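Local coordinates for protein thiamin pyrophosphokinase (Saccharomyces cerevisiae, PDB 1IG0) that makes thiamine diphosphate from thiamine and ATP, releasing AMP, as a homodimer and the only yeast enzyme able to synthesise this cofactor, at residues B[20-25]-B[230-235]; B[256-261]-B[300-305]; B[260-265]-B[273-278]; B[266-271]-B[294-299]. One frame throughout, in Å; residues are numbered along the deposited sequence.

Contact 1. Residues B[20-25]-B[230-235]; sequences NIRNKM and IKKNGT
Two successive backbone amides of the 20-25 segment meet one carbonyl of the 230-235 loop: Arg22 N bonds to Gly234 O at 2.9 Å, and Asn23 N adds a weak bond to Gly234 O at 3.1 Å. This is the tight half. Gly234 is buried, its CA 4.1 Å from Asn20 O, and the lack of a CB, which would point at that oxygen, lets the two backbones close up. Next to it Thr235 CA makes a CA-H...O contact with Asn23 O at 3.2 Å, while Thr235 OG1 turns back onto Lys231 O at 3.0 Å and braces the loop from within. The outer half is looser and lies among exposed and partly exposed residues. Arg22 has CG anti to its backbone N (chi1 -177°) and an extended chain to NE, passing obliquely over Lys232 and Asn233. Its NH1 donates to Lys232 O at 3.0 Å, approaching from above the carbonyl plane, and Lys232 CG lies at the guanidinium edge. Asn23 ND2 merely packs against Lys231 CB at 3.6 Å; the Lys231 ammonium leads away to Ser210 and Asp303. Asn23 and Thr235 form a parallel bridge, where strand 23-26 begins to pair with strand 235-238 as an outermost strand of the five-stranded mixed sheet, part of the enzyme's beta-sandwich region.

Contact 2. Residues B[256-261]-B[300-305]; sequences IGEATL and TKDDII
Thr260 OG1 donates to Asp302 OD1 at 2.7 Å and uses the anti lone pair of that oxygen. With OG1 anti to the backbone N (chi1 -174°), the hydroxyl is directed at the carboxylate, and the methyl of the same side chain rests on Ile304 CG2, 3.6 Å from Thr260 CG2. A backbone bond lies beside this one: Lys301 N gives its hydrogen to Leu261 O at 2.9 Å, almost in line with the carbonyl, and Thr300 CA brings a CA-H to the same oxygen. Within the 300-305 segment, Thr300 OG1 donates to Asp302 O at 2.8 Å, from above the carbonyl plane. Two carbonyls farther along are joined through one water, which donates to Glu258 O at 3.0 Å and to Asp303 O at 3.1 Å. The carboxylates are less comfortable neighbours. Glu258 OE2 and Asp302 OD2 lie 4.2 Å apart with their planes turned 54° to each other, a proximity that might raise the proton affinity of one of them. Asp303 instead finds its partners in the salt bridge to Lys231 and the N-H of Lys232. At the buried end Ile256 crosses Ile305 at about a right angle, CD1 against CB. Here the chain passes between two sheets: strand 295-300 ends and strand 304-310 begins, opposite the start of strand 260-266. Helix 196-212 packs on Ile256 and Ile305, while Phe196 and Val280 of the second subunit meet Ile256 and Glu258.

Contact 3. Residues B[260-265]-B[273-278]; sequences TLVKET and KNWPTS
Thr260 pairs with Thr277, and Val262 with Trp275, through reciprocal backbone bonds in an antiparallel ladder that sets strand 275-277 on the edge of the five-stranded sheet. A G1 beta bulge interrupts it: Asn274 and Trp275 both face Val262, and Asn274, in the left-handed region (phi 44°), sends its N-H to Lys263 O at 3.0 Å. On one face the two threonines lie side by side. Each holds its methyl in the crowded position, between N and carbonyl carbon, and Thr260 CG2 meets Thr277 CG2 at 3.4 Å, tighter than usual van der Waals contact. On that face too, Val262 CG2 touches the edge of the Trp275 indole, 4.1 Å from CE3. Leu261, on the other face, lays CD1 against Pro276 CG at 3.9 Å. Farther out, Arg283 makes a cation-pi contact with Trp275, and its carbonyl accepts the Thr277 hydroxyl. Trp275 belongs to the thiamine pocket, so this edge strand carries part of its wall. A second, classic bulge sets Lys263 and Glu264 opposite Asp299, and Glu264 salt-bridges Arg266. Where the chain turns its corner at Lys273 and Asn274, Asn274 ND2 donates to the carbonyl O of Ser2.

Contact 4. Residues B[266-271]-B[294-299]; sequences RGLKWD and NCCFID. With VIB (3-(4-amino-2-methyl-pyrimidin-5-ylmethyl)-5-(2-hydroxy-ethyl)-4-methyl-thiazol-3-ium), chain C.
Phe297 N reaches Arg266 O at 2.7 Å in a nearly straight bond (176°) lying in the carbonyl plane, and Cys296 CA touches the same oxygen at 3.4 Å through a CA-H...O contact. The reciprocal bond, Arg266 N to Phe297 O, falls on a lone pair. Beside this pair the two CB atoms of Arg266 and Phe297 are in contact, while the guanidinium leads off to salt bridges with Asp17 and Glu264. Leu268 CG, anti to its carbonyl carbon (chi1 -68°), lies 3.5 Å from Cys296 SG, and its CD2 comes to 3.4 Å from the same sulfur. With its two reciprocal bonds the Arg266-Phe297 pair belongs to the antiparallel ladder of strands 260-266 and 295-300; the chain then turns away to strand 270-272, which pairs with strand 4-7. Asp271 grips the turn with both oxygens: Gly267 N bonds to the syn lone pair of OD2 at 3.0 Å, and Leu268 N meets OD1 from above the carboxylate plane. Past the turn, the Trp270 indole has Lys269 CG on one face and bound thiamine on the opposite one. Trp270 CG lies 3.5 Å from pyrimidine atom C4A of VIB, and the methylene C7A sits toward the indole rim. Trp270 NE1 donates to Glu7, and Tyr123 of the second subunit packs edge-to-face with this indole.

Overall arrangement
From the N terminus, segment 20-25 waits until 230-235 for its partner, so contact 1 closes a loop of some 200 residues holding most of the helices and the parallel strands. Contacts 2, 3 and 4 all open after contact 1 has closed. Contacts 2 and 3 set out from overlapping stretches, sharing Thr260 and Leu261; contact 3 closes first, a short loop, and contact 2 last. Contact 4 opens inside the loop of contact 3 and closes after it, so these two cross, and contact 4 nests within contact 2. All four reach the five-stranded sheet. Asn233 N to Thr300 O and Thr235 N to Ile298 O join contact 1 to contacts 2 and 4.

Contact 1. Residues B[20-25]-B[230-235]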
# COMPACT_ATOMS: atom_id res chain seq x y z
N ASN B 20 -30.59 -7.94 2.34
CA ASN B 20 -30.25 -9.32 2.65
C ASN B 20 -28.79 -9.43 3.09
O ASN B 20 -27.87 -9.06 2.37
CB ASN B 20 -30.51 -10.20 1.43
CG ASN B 20 -31.98 -10.33 1.11
OD1 ASN B 20 -32.75 -10.86 1.91
ND2 ASN B 20 -32.38 -9.84 -0.05
N ILE B 21 -28.61 -9.96 4.30
CA ILE B 21 -27.30 -10.15 4.89
C ILE B 21 -26.77 -11.52 4.53
O ILE B 21 -27.32 -12.55 4.92
CB ILE B 21 -27.38 -10.00 6.42
CG1 ILE B 21 -27.90 -8.60 6.76
CG2 ILE B 21 -26.01 -10.23 7.04
CD1 ILE B 21 -28.31 -8.43 8.21
N ARG B 22 -25.68 -11.53 3.79
CA ARG B 22 -25.08 -12.77 3.36
C ARG B 22 -23.94 -13.25 4.25
O ARG B 22 -23.54 -14.41 4.19
CB ARG B 22 -24.57 -12.60 1.96
CG ARG B 22 -24.00 -13.85 1.43
CD ARG B 22 -23.14 -13.52 0.24
NE ARG B 22 -22.54 -14.68 -0.43
CZ ARG B 22 -21.78 -14.62 -1.51
NH1 ARG B 22 -21.51 -13.46 -2.08
NH2 ARG B 22 -21.26 -15.74 -2.01
N ASN B 23 -23.40 -12.33 5.05
CA ASN B 23 -22.31 -12.64 5.96
C ASN B 23 -22.25 -11.67 7.13
O ASN B 23 -22.44 -10.46 6.92
CB ASN B 23 -20.97 -12.61 5.23
CG ASN B 23 -20.84 -13.71 4.21
OD1 ASN B 23 -20.82 -14.89 4.54
ND2 ASN B 23 -20.77 -13.32 2.94
N LYS B 24 -22.04 -12.20 8.34
CA LYS B 24 -21.89 -11.37 9.56
C LYS B 24 -20.52 -11.63 10.16
O LYS B 24 -20.02 -12.76 10.18
CB LYS B 24 -22.97 -11.70 10.60
CG LYS B 24 -24.32 -11.11 10.29
CD LYS B 24 -25.24 -11.35 11.47
CE LYS B 24 -26.61 -10.72 11.31
NZ LYS B 24 -27.44 -10.79 12.55
N MET B 25 -19.89 -10.57 10.65
CA MET B 25 -18.58 -10.70 11.27
C MET B 25 -18.32 -9.61 12.30
O MET B 25 -18.77 -8.47 12.13
CB MET B 25 -17.47 -10.68 10.22
CG MET B 25 -17.43 -9.39 9.42
SD MET B 25 -15.80 -8.62 9.41
CE MET B 25 -15.94 -7.51 10.80
N ILE B 230 -13.92 -8.13 2.23
CA ILE B 230 -15.36 -8.08 2.47
C ILE B 230 -16.04 -8.81 1.31
O ILE B 230 -15.93 -8.40 0.16
CB ILE B 230 -15.86 -6.61 2.51
CG1 ILE B 230 -15.39 -5.95 3.81
CG2 ILE B 230 -17.38 -6.57 2.38
CD1 ILE B 230 -15.92 -6.60 5.07
N LYS B 231 -16.73 -9.90 1.63
CA LYS B 231 -17.42 -10.68 0.60
C LYS B 231 -18.58 -9.88 -0.00
O LYS B 231 -19.23 -9.08 0.66
CB LYS B 231 -17.95 -11.99 1.19
CG LYS B 231 -16.87 -12.99 1.61
CD LYS B 231 -16.52 -13.99 0.51
CE LYS B 231 -15.39 -13.52 -0.40
NZ LYS B 231 -15.11 -14.51 -1.49
N LYS B 232 -18.82 -10.13 -1.28
CA LYS B 232 -19.87 -9.46 -2.05
C LYS B 232 -21.28 -9.81 -1.57
O LYS B 232 -21.47 -10.74 -0.79
CB LYS B 232 -19.74 -9.87 -3.51
CG LYS B 232 -19.83 -11.38 -3.70
CD LYS B 232 -19.70 -11.82 -5.14
CE LYS B 232 -19.79 -13.34 -5.24
NZ LYS B 232 -19.73 -13.83 -6.64
N ASN B 233 -22.25 -9.05 -2.07
CA ASN B 233 -23.66 -9.27 -1.78
C ASN B 233 -24.20 -9.04 -0.37
O ASN B 233 -25.25 -9.56 -0.01
CB ASN B 233 -24.05 -10.68 -2.25
CG ASN B 233 -23.88 -10.85 -3.75
OD1 ASN B 233 -23.71 -11.97 -4.23
ND2 ASN B 233 -23.95 -9.75 -4.49
N GLY B 234 -23.48 -8.26 0.44
CA GLY B 234 -23.98 -7.97 1.77
C GLY B 234 -23.24 -8.58 2.95
O GLY B 234 -23.41 -9.76 3.26
N THR B 235 -22.44 -7.76 3.62
CA THR B 235 -21.68 -8.19 4.79
C THR B 235 -21.96 -7.23 5.93
O THR B 235 -21.86 -6.01 5.77
CB THR B 235 -20.16 -8.19 4.52
OG1 THR B 235 -19.84 -9.22 3.57
CG2 THR B 235 -19.39 -8.44 5.80

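Contact 2. Residues B[256-261]-B[300-305]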
# COMPACT_ATOMS: atom_id res chain seq x y z
N ILE B 256 -9.31 -2.59 -4.74
CA ILE B 256 -7.96 -2.84 -5.25
C ILE B 256 -7.96 -4.02 -6.21
O ILE B 256 -8.45 -5.10 -5.88
CB ILE B 256 -6.99 -3.14 -4.08
CG1 ILE B 256 -7.16 -2.08 -2.99
CG2 ILE B 256 -5.55 -3.15 -4.59
CD1 ILE B 256 -6.34 -2.36 -1.73
N GLY B 257 -7.43 -3.82 -7.41
CA GLY B 257 -7.37 -4.91 -8.37
C GLY B 257 -8.52 -4.99 -9.36
O GLY B 257 -8.32 -5.44 -10.49
N GLU B 258 -9.71 -4.57 -8.96
CA GLU B 258 -10.85 -4.61 -9.86
C GLU B 258 -11.98 -3.70 -9.42
O GLU B 258 -12.37 -3.68 -8.25
CB GLU B 258 -11.34 -6.06 -10.02
CG GLU B 258 -12.64 -6.42 -9.32
CD GLU B 258 -13.05 -7.86 -9.57
OE1 GLU B 258 -12.85 -8.35 -10.70
OE2 GLU B 258 -13.59 -8.51 -8.64
N ALA B 259 -12.51 -2.93 -10.37
CA ALA B 259 -13.61 -2.01 -10.10
C ALA B 259 -14.86 -2.81 -9.80
O ALA B 259 -14.98 -3.97 -10.19
CB ALA B 259 -13.84 -1.11 -11.30
N THR B 260 -15.80 -2.19 -9.10
CA THR B 260 -17.05 -2.86 -8.76
C THR B 260 -18.13 -1.84 -8.49
O THR B 260 -17.98 -0.65 -8.80
CB THR B 260 -16.88 -3.78 -7.53
OG1 THR B 260 -18.08 -4.54 -7.32
CG2 THR B 260 -16.57 -2.96 -6.28
N LEU B 261 -19.24 -2.30 -7.92
CA LEU B 261 -20.36 -1.43 -7.62
C LEU B 261 -20.75 -1.57 -6.16
O LEU B 261 -20.94 -2.68 -5.66
CB LEU B 261 -21.55 -1.81 -8.51
CG LEU B 261 -22.88 -1.06 -8.34
CD1 LEU B 261 -22.73 0.38 -8.80
CD2 LEU B 261 -23.96 -1.77 -9.15
N THR B 300 -21.58 -5.01 -1.75
CA THR B 300 -20.88 -4.77 -3.01
C THR B 300 -21.16 -5.88 -4.01
O THR B 300 -21.48 -7.01 -3.62
CB THR B 300 -19.36 -4.65 -2.80
OG1 THR B 300 -18.88 -5.81 -2.11
CG2 THR B 300 -19.03 -3.40 -2.00
N LYS B 301 -21.04 -5.56 -5.29
CA LYS B 301 -21.28 -6.52 -6.37
C LYS B 301 -20.19 -7.59 -6.39
O LYS B 301 -20.46 -8.75 -6.68
CB LYS B 301 -21.31 -5.78 -7.71
CG LYS B 301 -21.85 -6.60 -8.87
CD LYS B 301 -21.73 -5.81 -10.16
CE LYS B 301 -22.65 -6.36 -11.24
NZ LYS B 301 -24.07 -6.19 -10.84
N ASP B 302 -18.97 -7.17 -6.10
CA ASP B 302 -17.83 -8.08 -6.06
C ASP B 302 -17.08 -7.86 -4.76
O ASP B 302 -17.25 -6.82 -4.11
CB ASP B 302 -16.88 -7.81 -7.24
CG ASP B 302 -17.60 -7.79 -8.58
OD1 ASP B 302 -18.06 -6.71 -9.00
OD2 ASP B 302 -17.72 -8.87 -9.20
N ASP B 303 -16.25 -8.82 -4.36
CA ASP B 303 -15.49 -8.68 -3.12
C ASP B 303 -14.64 -7.42 -3.18
O ASP B 303 -14.17 -7.03 -4.24
CB ASP B 303 -14.56 -9.88 -2.90
CG ASP B 303 -15.30 -11.20 -2.80
OD1 ASP B 303 -16.51 -11.19 -2.49
OD2 ASP B 303 -14.66 -12.25 -3.02
N ILE B 304 -14.46 -6.78 -2.03
CA ILE B 304 -13.63 -5.59 -1.95
C ILE B 304 -12.77 -5.66 -0.70
O ILE B 304 -13.02 -6.48 0.19
CB ILE B 304 -14.47 -4.29 -1.88
CG1 ILE B 304 -15.23 -4.23 -0.55
CG2 ILE B 304 -15.43 -4.22 -3.05
CD1 ILE B 304 -15.71 -2.83 -0.19
N ILE B 305 -11.75 -4.82 -0.64
CA ILE B 305 -10.87 -4.79 0.52
C ILE B 305 -11.31 -3.65 1.43
O ILE B 305 -11.64 -2.56 0.96
CB ILE B 305 -9.40 -4.54 0.11
CG1 ILE B 305 -8.96 -5.59 -0.91
CG2 ILE B 305 -8.51 -4.57 1.35
CD1 ILE B 305 -9.05 -7.02 -0.41
O HOH W 1 -12.26 -5.09 -5.62

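Contact 3. Residues B[260-265]-B[273-278]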
# COMPACT_ATOMS: atom_id res chain seq x y z
N THR B 260 -15.80 -2.19 -9.10
CA THR B 260 -17.05 -2.86 -8.76
C THR B 260 -18.13 -1.84 -8.49
O THR B 260 -17.98 -0.65 -8.80
CB THR B 260 -16.88 -3.78 -7.53
OG1 THR B 260 -18.08 -4.54 -7.32
CG2 THR B 260 -16.57 -2.96 -6.28
N LEU B 261 -19.24 -2.30 -7.92
CA LEU B 261 -20.36 -1.43 -7.62
C LEU B 261 -20.75 -1.57 -6.16
O LEU B 261 -20.94 -2.68 -5.66
CB LEU B 261 -21.55 -1.81 -8.51
CG LEU B 261 -22.88 -1.06 -8.34
CD1 LEU B 261 -22.73 0.38 -8.80
CD2 LEU B 261 -23.96 -1.77 -9.15
N VAL B 262 -20.85 -0.44 -5.46
CA VAL B 262 -21.26 -0.47 -4.07
C VAL B 262 -22.78 -0.33 -4.12
O VAL B 262 -23.31 0.78 -4.20
CB VAL B 262 -20.66 0.69 -3.26
CG1 VAL B 262 -21.13 0.60 -1.81
CG2 VAL B 262 -19.14 0.63 -3.32
N LYS B 263 -23.46 -1.46 -4.10
CA LYS B 263 -24.92 -1.47 -4.17
C LYS B 263 -25.55 -0.65 -3.06
O LYS B 263 -26.49 0.12 -3.30
CB LYS B 263 -25.43 -2.91 -4.10
CG LYS B 263 -26.95 -3.01 -4.13
CD LYS B 263 -27.42 -4.43 -4.37
CE LYS B 263 -28.94 -4.48 -4.44
NZ LYS B 263 -29.46 -3.45 -5.39
N GLU B 264 -25.04 -0.80 -1.84
CA GLU B 264 -25.57 -0.06 -0.71
C GLU B 264 -24.77 -0.26 0.57
O GLU B 264 -24.20 -1.32 0.81
CB GLU B 264 -27.02 -0.48 -0.45
CG GLU B 264 -27.54 -0.14 0.94
CD GLU B 264 -28.95 -0.63 1.18
OE1 GLU B 264 -29.25 -1.78 0.81
OE2 GLU B 264 -29.76 0.13 1.75
N THR B 265 -24.72 0.79 1.38
CA THR B 265 -24.05 0.76 2.66
C THR B 265 -24.99 1.43 3.65
O THR B 265 -25.74 2.34 3.28
CB THR B 265 -22.71 1.53 2.67
OG1 THR B 265 -22.96 2.93 2.49
CG2 THR B 265 -21.81 1.01 1.56
N LYS B 273 -25.32 4.34 -2.47
CA LYS B 273 -26.23 3.40 -3.12
C LYS B 273 -25.98 3.46 -4.62
O LYS B 273 -25.79 4.55 -5.17
CB LYS B 273 -27.69 3.77 -2.83
CG LYS B 273 -28.05 3.77 -1.35
CD LYS B 273 -29.51 4.12 -1.11
CE LYS B 273 -30.45 3.02 -1.59
NZ LYS B 273 -31.72 3.00 -0.81
N ASN B 274 -25.99 2.31 -5.29
CA ASN B 274 -25.75 2.25 -6.73
C ASN B 274 -24.57 3.18 -7.03
O ASN B 274 -24.61 4.00 -7.94
CB ASN B 274 -26.99 2.73 -7.49
CG ASN B 274 -28.25 2.01 -7.05
OD1 ASN B 274 -28.31 0.79 -7.03
ND2 ASN B 274 -29.28 2.78 -6.69
N TRP B 275 -23.52 3.01 -6.24
CA TRP B 275 -22.31 3.83 -6.31
C TRP B 275 -21.12 3.10 -6.92
O TRP B 275 -20.50 2.26 -6.26
CB TRP B 275 -21.97 4.28 -4.88
CG TRP B 275 -21.13 5.50 -4.76
CD1 TRP B 275 -21.56 6.80 -4.85
CD2 TRP B 275 -19.74 5.56 -4.46
NE1 TRP B 275 -20.52 7.66 -4.61
CE2 TRP B 275 -19.39 6.93 -4.36
CE3 TRP B 275 -18.75 4.59 -4.25
CZ2 TRP B 275 -18.08 7.35 -4.07
CZ3 TRP B 275 -17.45 5.01 -3.95
CH2 TRP B 275 -17.13 6.38 -3.87
N PRO B 276 -20.79 3.39 -8.19
CA PRO B 276 -19.65 2.72 -8.83
C PRO B 276 -18.35 3.10 -8.13
O PRO B 276 -18.16 4.26 -7.76
CB PRO B 276 -19.70 3.24 -10.26
CG PRO B 276 -21.15 3.55 -10.47
CD PRO B 276 -21.53 4.20 -9.16
N THR B 277 -17.45 2.14 -7.95
CA THR B 277 -16.17 2.43 -7.29
C THR B 277 -15.01 1.81 -8.06
O THR B 277 -15.06 0.66 -8.48
CB THR B 277 -16.17 1.91 -5.83
OG1 THR B 277 -14.96 2.33 -5.18
CG2 THR B 277 -16.28 0.39 -5.79
N SER B 278 -13.95 2.60 -8.24
CA SER B 278 -12.77 2.15 -8.96
C SER B 278 -11.53 2.98 -8.66
O SER B 278 -11.61 4.20 -8.56
CB SER B 278 -13.04 2.19 -10.47
OG SER B 278 -11.82 2.09 -11.20

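Contact 4. Residues B[266-271]-B[294-299]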
# COMPACT_ATOMS: atom_id res chain seq x y z
N ARG B 266 -24.97 0.96 4.89
CA ARG B 266 -25.79 1.52 5.95
C ARG B 266 -24.91 1.55 7.19
O ARG B 266 -24.38 0.52 7.59
CB ARG B 266 -27.02 0.64 6.21
CG ARG B 266 -28.02 0.56 5.07
CD ARG B 266 -29.24 -0.26 5.47
NE ARG B 266 -30.26 -0.29 4.43
CZ ARG B 266 -31.44 -0.90 4.55
NH1 ARG B 266 -31.75 -1.55 5.67
NH2 ARG B 266 -32.31 -0.87 3.55
N GLY B 267 -24.73 2.73 7.78
CA GLY B 267 -23.91 2.81 8.97
C GLY B 267 -22.56 3.48 8.78
O GLY B 267 -21.72 3.41 9.67
N LEU B 268 -22.35 4.11 7.63
CA LEU B 268 -21.10 4.82 7.37
C LEU B 268 -21.42 6.31 7.36
O LEU B 268 -22.50 6.71 6.91
CB LEU B 268 -20.52 4.40 6.01
CG LEU B 268 -20.00 2.97 5.84
CD1 LEU B 268 -19.60 2.76 4.38
CD2 LEU B 268 -18.80 2.75 6.75
N LYS B 269 -20.50 7.13 7.86
CA LYS B 269 -20.70 8.58 7.89
C LYS B 269 -21.23 9.03 6.54
O LYS B 269 -22.09 9.91 6.45
CB LYS B 269 -19.39 9.29 8.22
CG LYS B 269 -19.49 10.81 8.24
CD LYS B 269 -20.45 11.32 9.30
CE LYS B 269 -20.49 12.84 9.30
NZ LYS B 269 -21.45 13.39 10.29
N TRP B 270 -20.70 8.42 5.49
CA TRP B 270 -21.12 8.71 4.12
C TRP B 270 -21.61 7.40 3.51
O TRP B 270 -20.81 6.58 3.06
CB TRP B 270 -19.95 9.28 3.32
CG TRP B 270 -19.60 10.68 3.70
CD1 TRP B 270 -20.18 11.83 3.23
CD2 TRP B 270 -18.61 11.10 4.65
NE1 TRP B 270 -19.62 12.93 3.83
CE2 TRP B 270 -18.65 12.51 4.71
CE3 TRP B 270 -17.71 10.41 5.46
CZ2 TRP B 270 -17.81 13.25 5.55
CZ3 TRP B 270 -16.86 11.15 6.30
CH2 TRP B 270 -16.93 12.55 6.33
N ASP B 271 -22.92 7.20 3.52
CA ASP B 271 -23.52 5.99 2.95
C ASP B 271 -23.81 6.20 1.47
O ASP B 271 -24.18 7.29 1.05
CB ASP B 271 -24.82 5.63 3.67
CG ASP B 271 -24.59 4.84 4.94
OD1 ASP B 271 -23.65 4.02 4.97
OD2 ASP B 271 -25.37 5.02 5.90
N ASN B 294 -23.83 -0.03 16.61
CA ASN B 294 -23.17 -1.31 16.84
C ASN B 294 -22.85 -2.12 15.59
O ASN B 294 -22.33 -3.23 15.70
CB ASN B 294 -24.03 -2.16 17.76
CG ASN B 294 -25.40 -2.43 17.18
OD1 ASN B 294 -26.27 -1.56 17.18
ND2 ASN B 294 -25.59 -3.63 16.65
N CYS B 295 -23.16 -1.60 14.41
CA CYS B 295 -22.88 -2.34 13.19
C CYS B 295 -22.98 -1.50 11.92
O CYS B 295 -23.65 -0.47 11.88
CB CYS B 295 -23.81 -3.55 13.08
SG CYS B 295 -25.57 -3.17 13.02
N CYS B 296 -22.29 -1.97 10.88
CA CYS B 296 -22.26 -1.31 9.59
C CYS B 296 -22.51 -2.36 8.51
O CYS B 296 -21.95 -3.46 8.56
CB CYS B 296 -20.91 -0.64 9.38
SG CYS B 296 -20.69 0.11 7.76
N PHE B 297 -23.34 -2.02 7.53
CA PHE B 297 -23.66 -2.94 6.44
C PHE B 297 -23.06 -2.46 5.13
O PHE B 297 -23.23 -1.30 4.74
CB PHE B 297 -25.18 -3.06 6.30
CG PHE B 297 -25.63 -3.97 5.19
CD1 PHE B 297 -25.41 -5.34 5.26
CD2 PHE B 297 -26.27 -3.45 4.07
CE1 PHE B 297 -25.83 -6.19 4.24
CE2 PHE B 297 -26.70 -4.29 3.04
CZ PHE B 297 -26.48 -5.66 3.12
N ILE B 298 -22.36 -3.36 4.44
CA ILE B 298 -21.74 -3.03 3.16
C ILE B 298 -22.11 -4.10 2.14
O ILE B 298 -21.83 -5.28 2.33
CB ILE B 298 -20.21 -2.95 3.28
CG1 ILE B 298 -19.82 -1.80 4.21
CG2 ILE B 298 -19.59 -2.73 1.90
CD1 ILE B 298 -18.34 -1.71 4.51
N ASP B 299 -22.76 -3.67 1.06
CA ASP B 299 -23.19 -4.59 0.01
C ASP B 299 -22.55 -4.21 -1.32
O ASP B 299 -22.93 -3.21 -1.95
CB ASP B 299 -24.71 -4.54 -0.12
CG ASP B 299 -25.25 -5.54 -1.13
OD1 ASP B 299 -24.44 -6.21 -1.80
OD2 ASP B 299 -26.49 -5.65 -1.26
CM2 VIB C . -18.51 8.14 -0.46
N4A VIB C . -17.11 12.51 1.43
CM4 VIB C . -13.57 12.89 5.08
O1 VIB C . -9.48 12.89 2.71
C7 VIB C . -9.88 13.53 3.92
C6 VIB C . -11.21 14.30 3.69
C2 VIB C . -13.58 12.05 1.57
S1 VIB C . -12.13 13.04 1.23
C5 VIB C . -12.22 13.39 3.00
C4 VIB C . -13.26 12.76 3.59
N3 VIB C . -13.96 12.05 2.77
C7A VIB C . -15.16 11.26 3.18
C4A VIB C . -16.97 11.10 1.40
N3A VIB C . -17.78 10.35 0.52
C2A VIB C . -17.65 8.95 0.48
N1A VIB C . -16.72 8.31 1.32
C6A VIB C . -15.92 9.06 2.19
C5A VIB C . -16.03 10.46 2.24